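Local coordinates for disulfide bond forming protein (DsbF) (Mycobacterium tuberculosis, PDB 3IOS) that probably oxidises reduced, unfolded secreted proteins to form their disulfide bonds, acting as an extracellular oxidoreductase of the thioredoxin family, at residues Q137-L140 with T141-T145; A24-L27 with D28-F32; F88-Y92 with P93-F97. All coordinates share one frame; numbering follows the deposited sequence.

In the fold
The three contacts are local ones, spread over a thioredoxin-fold domain built on a central mixed sheet. Contact 2 is the 23-25/31-33 hairpin and contact 3 the exit of helix 82-91; their centres lie about 15 Å apart and they touch, Leu27 CD1 packing on Val89 CG1 at 3.6 Å. Contact 1, within helix 137-147, lies across the chain's centre from contact 2, with centres about 27 Å apart, and about 20 Å, centre to centre, from contact 3. Contact 3 borders the redox site: Phe88 touches the CxxC motif of Cys51 and Cys54, a pair that can form a disulfide.

Contact 1 of 3, residues Q137-L140 with T141-T145; sequences QDEL and TRRVT
Glu139 and Arg143, one helical turn apart, run side by side and form the salt bridge of this segment of helix 137-147. Arg143 turns the NE side of its guanidinium to a single carboxylate oxygen: NE donates to Glu139 OE2 at 2.8 Å, and NH1 of Arg143 reaches the same OE2 at 3.1 Å by a more bent bond. OE2 lies close to the guanidinium plane, while the carboxylate is turned 37° from it, and both bonds go to this one oxygen rather than one to each. NE arrives on its anti side. Extended Glu139 (chi1 -174°) projects outward from the helix, and the extended Arg143 chain runs back toward the N-terminal end to meet it.

Polar grip on the backbone comes from Thr141, whose OG1 donates to Gln137 O at 2.7 Å while its own N-H bonds that oxygen at 2.9 Å. The two donors approach from opposite faces of the carbonyl plane. Arg142 N, Arg143 N and Val144 N donate in turn to Asp138 O, Glu139 O and Leu140 O.

In van der Waals packing, Asp138 CB lies over one guanidinium face of Arg142, displaced toward the rim. The apolar pair is Leu140 CD1 with Val144 CG2, at 4.1 Å. Leu140 faces inward; this C-terminal helix of the thioredoxin fold packs beside helix 52-67, through Val64, and strand 118-122, through Phe121.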
loop_
_atom_site.group_PDB
_atom_site.type_symbol
_atom_site.label_atom_id
_atom_site.label_comp_id
_atom_site.label_asym_id
_atom_site.label_seq_id
_atom_site.Cartn_x
_atom_site.Cartn_y
_atom_site.Cartn_z
ATOM N N GLN A 137 -9.433 8.259 -8.603
ATOM C CA GLN A 137 -9.798 8.665 -7.256
ATOM C C GLN A 137 -11.192 8.149 -6.910
ATOM O O GLN A 137 -11.439 7.702 -5.793
ATOM C CB GLN A 137 -9.751 10.190 -7.130
ATOM C CG GLN A 137 -9.959 10.675 -5.708
ATOM C CD GLN A 137 -9.701 12.158 -5.546
ATOM O OE1 GLN A 137 -8.685 12.675 -6.004
ATOM N NE2 GLN A 137 -10.619 12.848 -4.878
ATOM N N ASP A 138 -12.106 8.195 -7.876
ATOM C CA ASP A 138 -13.458 7.714 -7.631
ATOM C C ASP A 138 -13.496 6.218 -7.362
ATOM O O ASP A 138 -14.181 5.767 -6.445
ATOM C CB ASP A 138 -14.384 8.048 -8.811
ATOM C CG ASP A 138 -14.686 9.533 -8.912
ATOM O OD1 ASP A 138 -14.809 10.182 -7.854
ATOM O OD2 ASP A 138 -14.820 10.048 -10.043
ATOM N N GLU A 139 -12.766 5.431 -8.151
ATOM C CA GLU A 139 -12.780 4.003 -7.912
ATOM C C GLU A 139 -12.157 3.647 -6.567
ATOM O O GLU A 139 -12.680 2.802 -5.846
ATOM C CB GLU A 139 -12.055 3.226 -9.021
ATOM C CG GLU A 139 -12.225 1.725 -8.819
ATOM C CD GLU A 139 -11.571 0.866 -9.887
ATOM O OE1 GLU A 139 -11.130 1.407 -10.917
ATOM O OE2 GLU A 139 -11.512 -0.362 -9.681
ATOM N N LEU A 140 -11.041 4.287 -6.232
ATOM C CA LEU A 140 -10.372 4.004 -4.965
ATOM C C LEU A 140 -11.317 4.359 -3.820
ATOM O O LEU A 140 -11.470 3.595 -2.866
ATOM C CB LEU A 140 -9.071 4.810 -4.863
ATOM C CG LEU A 140 -8.194 4.569 -3.627
ATOM C CD1 LEU A 140 -7.876 3.085 -3.472
ATOM C CD2 LEU A 140 -6.911 5.384 -3.769
ATOM N N THR A 141 -11.976 5.506 -3.938
ATOM C CA THR A 141 -12.919 5.949 -2.913
ATOM C C THR A 141 -14.036 4.923 -2.750
ATOM O O THR A 141 -14.377 4.525 -1.635
ATOM C CB THR A 141 -13.535 7.310 -3.292
ATOM O OG1 THR A 141 -12.500 8.295 -3.372
ATOM C CG2 THR A 141 -14.578 7.746 -2.255
ATOM N N ARG A 142 -14.611 4.487 -3.869
ATOM C CA ARG A 142 -15.685 3.500 -3.816
ATOM C C ARG A 142 -15.231 2.148 -3.263
ATOM O O ARG A 142 -15.964 1.503 -2.514
ATOM C CB ARG A 142 -16.300 3.338 -5.208
ATOM C CG ARG A 142 -17.093 4.561 -5.647
ATOM C CD ARG A 142 -17.339 4.563 -7.145
ATOM N NE ARG A 142 -17.974 5.805 -7.573
ATOM C CZ ARG A 142 -17.885 6.303 -8.799
ATOM N NH1 ARG A 142 -18.502 7.442 -9.099
ATOM N NH2 ARG A 142 -17.171 5.671 -9.724
ATOM N N ARG A 143 -14.025 1.709 -3.620
ATOM C CA ARG A 143 -13.535 0.434 -3.106
ATOM C C ARG A 143 -13.262 0.532 -1.604
ATOM O O ARG A 143 -13.579 -0.380 -0.840
ATOM C CB ARG A 143 -12.271 0.005 -3.851
ATOM C CG ARG A 143 -12.556 -0.574 -5.227
ATOM C CD ARG A 143 -11.285 -1.106 -5.854
ATOM N NE ARG A 143 -11.504 -1.628 -7.199
ATOM C CZ ARG A 143 -11.866 -2.878 -7.476
ATOM N NH1 ARG A 143 -12.037 -3.247 -8.737
ATOM N NH2 ARG A 143 -12.045 -3.763 -6.503
ATOM N N VAL A 144 -12.695 1.656 -1.186
ATOM C CA VAL A 144 -12.412 1.865 0.224
ATOM C C VAL A 144 -13.713 1.886 1.021
ATOM O O VAL A 144 -13.792 1.300 2.102
ATOM C CB VAL A 144 -11.630 3.178 0.433
ATOM C CG1 VAL A 144 -11.608 3.558 1.905
ATOM C CG2 VAL A 144 -10.203 3.003 -0.080
ATOM N N THR A 145 -14.737 2.548 0.489
ATOM C CA THR A 145 -16.020 2.605 1.183
ATOM C C THR A 145 -16.619 1.209 1.316
ATOM O O THR A 145 -17.229 0.875 2.336
ATOM C CB THR A 145 -17.029 3.500 0.435
ATOM O OG1 THR A 145 -17.312 2.938 -0.851
ATOM C CG2 THR A 145 -16.470 4.877 0.239
#

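Contact 2 of 3, residues A24-L27 with D28-F32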
loop_
_atom_site.group_PDB
_atom_site.type_symbol
_atom_site.label_atom_id
_atom_site.label_comp_id
_atom_site.label_asym_id
_atom_site.label_seq_id
_atom_site.Cartn_x
_atom_site.Cartn_y
_atom_site.Cartn_z
ATOM N N ALA A 24 7.819 -6.588 7.686
ATOM C CA ALA A 24 8.581 -5.672 6.850
ATOM C C ALA A 24 9.110 -4.508 7.671
ATOM O O ALA A 24 8.816 -4.392 8.858
ATOM C CB ALA A 24 7.700 -5.155 5.710
ATOM N N LYS A 25 9.904 -3.652 7.034
ATOM C CA LYS A 25 10.459 -2.477 7.697
ATOM C C LYS A 25 9.891 -1.231 7.030
ATOM O O LYS A 25 9.796 -1.175 5.806
ATOM C CB LYS A 25 11.986 -2.457 7.572
ATOM C CG LYS A 25 12.741 -3.314 8.584
ATOM C CD LYS A 25 12.764 -2.656 9.958
ATOM C CE LYS A 25 13.641 -3.426 10.937
ATOM N NZ LYS A 25 13.625 -2.806 12.293
ATOM N N THR A 26 9.506 -0.240 7.825
ATOM C CA THR A 26 8.967 0.993 7.258
ATOM C C THR A 26 10.129 1.875 6.828
ATOM O O THR A 26 11.263 1.688 7.271
ATOM C CB THR A 26 8.111 1.773 8.271
ATOM O OG1 THR A 26 8.945 2.305 9.312
ATOM C CG2 THR A 26 7.060 0.864 8.882
ATOM N N LEU A 27 9.844 2.836 5.960
ATOM C CA LEU A 27 10.879 3.743 5.481
ATOM C C LEU A 27 11.538 4.512 6.617
ATOM O O LEU A 27 12.706 4.895 6.516
ATOM C CB LEU A 27 10.294 4.739 4.483
ATOM C CG LEU A 27 10.581 4.536 2.997
ATOM C CD1 LEU A 27 10.072 5.757 2.244
ATOM C CD2 LEU A 27 12.074 4.362 2.756
ATOM N N ASP A 28 10.793 4.748 7.693
ATOM C CA ASP A 28 11.335 5.487 8.826
ATOM C C ASP A 28 11.896 4.604 9.940
ATOM O O ASP A 28 11.974 5.017 11.097
ATOM C CB ASP A 28 10.288 6.473 9.371
ATOM C CG ASP A 28 8.972 5.809 9.729
ATOM O OD1 ASP A 28 8.526 4.911 8.986
ATOM O OD2 ASP A 28 8.372 6.210 10.749
ATOM N N GLY A 29 12.282 3.382 9.576
ATOM C CA GLY A 29 12.894 2.458 10.520
ATOM C C GLY A 29 12.080 1.670 11.534
ATOM O O GLY A 29 12.644 1.201 12.522
ATOM N N HIS A 30 10.782 1.497 11.309
ATOM C CA HIS A 30 9.960 0.745 12.257
ATOM C C HIS A 30 9.609 -0.650 11.745
ATOM O O HIS A 30 9.610 -0.898 10.540
ATOM C CB HIS A 30 8.670 1.515 12.559
ATOM C CG HIS A 30 8.894 2.843 13.210
ATOM N ND1 HIS A 30 9.398 2.973 14.485
ATOM C CD2 HIS A 30 8.692 4.104 12.755
ATOM C CE1 HIS A 30 9.498 4.255 14.789
ATOM N NE2 HIS A 30 9.077 4.963 13.756
ATOM N N ASP A 31 9.323 -1.570 12.664
ATOM C CA ASP A 31 8.941 -2.922 12.268
ATOM C C ASP A 31 7.447 -2.915 11.967
ATOM O O ASP A 31 6.673 -2.267 12.667
ATOM C CB ASP A 31 9.222 -3.924 13.394
ATOM C CG ASP A 31 10.701 -4.179 13.596
ATOM O OD1 ASP A 31 11.358 -4.676 12.657
ATOM O OD2 ASP A 31 11.208 -3.884 14.696
ATOM N N PHE A 32 7.047 -3.635 10.924
ATOM C CA PHE A 32 5.640 -3.707 10.540
ATOM C C PHE A 32 5.194 -5.155 10.395
ATOM O O PHE A 32 5.890 -5.976 9.797
ATOM C CB PHE A 32 5.404 -2.982 9.211
ATOM C CG PHE A 32 3.985 -3.084 8.713
ATOM C CD1 PHE A 32 3.014 -2.186 9.148
ATOM C CD2 PHE A 32 3.613 -4.108 7.850
ATOM C CE1 PHE A 32 1.686 -2.311 8.725
ATOM C CE2 PHE A 32 2.290 -4.242 7.423
ATOM C CZ PHE A 32 1.326 -3.339 7.865
HETATM O O HOH W 1 10.320 -6.054 10.723
HETATM O O HOH W 2 13.448 -2.982 15.547
#
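Ala24 and Phe32 pair as an antiparallel hydrogen-bonded couple in a beta hairpin, strands 23-25 and 31-33, closed by a type I turn from Thr26 to Gly29. Ala24 N donates to Phe32 O, and Phe32 N to Ala24 O at 2.8 Å. Nearer the turn, Thr26 N gives a straight bond to His30 O (2.8 Å, 167°). Thr26 O is taken by Gly29 N, while His30 N turns to Thr26 OG1; the positive phi of Gly29 suits glycine.

Thr26 OG1 is used twice: it accepts from His30 N at 2.8 Å and donates to Asp28 OD1 at 2.7 Å, meeting that oxygen from above the carboxylate plane. With chi1 of 69°, OG1 lies between the backbone N and the carbonyl carbon, which brings it over the turn within reach of both partners.

Lys25 and Asp31, a non-hydrogen-bonded pair, form a salt bridge whose NZ to OD1 hydrogen bond is weak; the bend at chi2 brings the ammonium group alongside the Asp31 carboxylate. Backbone hydrogen bonds between Lys25 and Ala101 and between Leu27 and Gln99 join the hairpin to strand 98-101. Ala24 O takes both Phe32 N and a water that also donates to Asp31 OD1 at 2.6 Å. A second water donates to Asp31 OD2 at 2.6 Å and accepts a weak bond from Lys25 NZ.

Contact 3 of 3, residues F88-Y92 with P93-F97; sequences FVNKY and PVKTF
Val94 chi1 of -61° puts CG1 anti to the carbonyl carbon and leaves CG2 between the backbone N and the carbonyl carbon, turning this second methyl back toward the last turn of helix 82-91. There CG2 meets Val89 CG1 at 4.2 Å and, more loosely, Phe88 CE2 at 4.4 Å. One face of the Phe88 ring receives Tyr92 CD1 over its centre, 3.7 Å above the plane.

Tyr92 is the first residue to leave helical angles, although its N-H still bonds Phe88 O at 2.9 Å. Pro93 then forms the centre of an inverse gamma turn, in which Val94 N donates to Tyr92 O at 2.8 Å with a bent angle of 135°. This tight reversal lets Val94 fold back on the helix.

Phe88 stacks on Trp47 and Val94 packs on Trp45, both of strand 42-47, while Val94 O accepts from Gln99 NE2. The chemistry is thus chiefly apolar and aromatic: the helix exit is held against the central sheet by side-chain packing, with the gamma turn supplying the single backbone hydrogen bond between the two segments.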
loop_
_atom_site.group_PDB
_atom_site.type_symbol
_atom_site.label_atom_id
_atom_site.label_comp_id
_atom_site.label_asym_id
_atom_site.label_seq_id
_atom_site.Cartn_x
_atom_site.Cartn_y
_atom_site.Cartn_z
ATOM N N PHE A 88 10.751 9.866 -3.548
ATOM C CA PHE A 88 9.360 9.751 -3.965
ATOM C C PHE A 88 8.421 10.258 -2.864
ATOM O O PHE A 88 7.535 11.077 -3.119
ATOM C CB PHE A 88 9.057 8.286 -4.297
ATOM C CG PHE A 88 7.643 8.032 -4.760
ATOM C CD1 PHE A 88 7.343 7.955 -6.116
ATOM C CD2 PHE A 88 6.625 7.815 -3.834
ATOM C CE1 PHE A 88 6.045 7.658 -6.545
ATOM C CE2 PHE A 88 5.326 7.520 -4.250
ATOM C CZ PHE A 88 5.037 7.438 -5.610
ATOM N N VAL A 89 8.614 9.778 -1.636
ATOM C CA VAL A 89 7.760 10.207 -0.537
ATOM C C VAL A 89 7.931 11.697 -0.237
ATOM O O VAL A 89 6.992 12.347 0.213
ATOM C CB VAL A 89 8.018 9.374 0.748
ATOM C CG1 VAL A 89 7.720 7.904 0.480
ATOM C CG2 VAL A 89 9.448 9.543 1.210
ATOM N N ASN A 90 9.120 12.239 -0.493
ATOM C CA ASN A 90 9.361 13.663 -0.259
ATOM C C ASN A 90 8.649 14.512 -1.305
ATOM O O ASN A 90 8.107 15.575 -0.998
ATOM C CB ASN A 90 10.860 13.997 -0.313
ATOM C CG ASN A 90 11.615 13.572 0.935
ATOM O OD1 ASN A 90 11.062 13.521 2.011
ATOM N ND2 ASN A 90 12.898 13.287 0.785
ATOM N N LYS A 91 8.647 14.030 -2.542
ATOM C CA LYS A 91 8.039 14.756 -3.653
ATOM C C LYS A 91 6.512 14.678 -3.668
ATOM O O LYS A 91 5.849 15.669 -4.001
ATOM C CB LYS A 91 8.585 14.213 -4.975
ATOM C CG LYS A 91 8.536 15.189 -6.143
ATOM C CD LYS A 91 7.116 15.459 -6.612
ATOM C CE LYS A 91 7.103 16.388 -7.819
ATOM N NZ LYS A 91 5.717 16.659 -8.302
ATOM N N TYR A 92 5.950 13.524 -3.306
ATOM C CA TYR A 92 4.502 13.415 -3.317
ATOM C C TYR A 92 3.926 13.246 -1.920
ATOM O O TYR A 92 4.532 12.582 -1.056
ATOM C CB TYR A 92 4.084 12.245 -4.257
ATOM C CG TYR A 92 4.836 12.255 -5.558
ATOM C CD1 TYR A 92 5.958 11.451 -5.720
ATOM C CD2 TYR A 92 4.433 13.061 -6.634
ATOM C CE1 TYR A 92 6.665 11.432 -6.916
ATOM C CE2 TYR A 92 5.137 13.046 -7.840
ATOM C CZ TYR A 92 6.248 12.236 -7.969
ATOM O OH TYR A 92 6.945 12.238 -9.149
ATOM N N PRO A 93 2.711 13.759 -1.673
ATOM C CA PRO A 93 1.939 13.760 -0.430
ATOM C C PRO A 93 1.431 12.409 0.065
ATOM O O PRO A 93 0.226 12.169 0.140
ATOM C CB PRO A 93 0.762 14.701 -0.768
ATOM C CG PRO A 93 0.476 14.378 -2.172
ATOM C CD PRO A 93 1.925 14.317 -2.760
ATOM N N VAL A 94 2.373 11.568 0.443
ATOM C CA VAL A 94 2.050 10.244 0.942
ATOM C C VAL A 94 2.843 9.905 2.201
ATOM O O VAL A 94 3.028 8.734 2.529
ATOM C CB VAL A 94 2.337 9.164 -0.128
ATOM C CG1 VAL A 94 1.476 9.405 -1.364
ATOM C CG2 VAL A 94 3.811 9.189 -0.499
ATOM N N LYS A 95 3.315 10.930 2.902
ATOM C CA LYS A 95 4.081 10.715 4.126
ATOM C C LYS A 95 3.184 10.506 5.341
ATOM O O LYS A 95 3.658 10.112 6.404
ATOM C CB LYS A 95 5.013 11.905 4.369
ATOM C CG LYS A 95 6.419 11.658 3.901
ATOM C CD LYS A 95 7.222 12.959 3.760
ATOM C CE LYS A 95 8.639 12.698 3.284
ATOM N NZ LYS A 95 9.369 13.971 3.111
ATOM N N THR A 96 1.890 10.751 5.161
ATOM C CA THR A 96 0.896 10.617 6.223
ATOM C C THR A 96 0.530 9.168 6.569
ATOM O O THR A 96 -0.047 8.906 7.628
ATOM C CB THR A 96 -0.396 11.382 5.853
ATOM O OG1 THR A 96 -0.070 12.748 5.572
ATOM C CG2 THR A 96 -1.396 11.341 6.995
ATOM N N PHE A 97 0.838 8.224 5.686
ATOM C CA PHE A 97 0.534 6.831 5.990
ATOM C C PHE A 97 1.778 5.960 5.871
ATOM O O PHE A 97 2.773 6.351 5.255
ATOM C CB PHE A 97 -0.622 6.309 5.113
ATOM C CG PHE A 97 -0.362 6.357 3.632
ATOM C CD1 PHE A 97 0.211 5.269 2.974
ATOM C CD2 PHE A 97 -0.735 7.469 2.883
ATOM C CE1 PHE A 97 0.400 5.289 1.599
ATOM C CE2 PHE A 97 -0.548 7.498 1.504
ATOM C CZ PHE A 97 0.021 6.406 0.858
#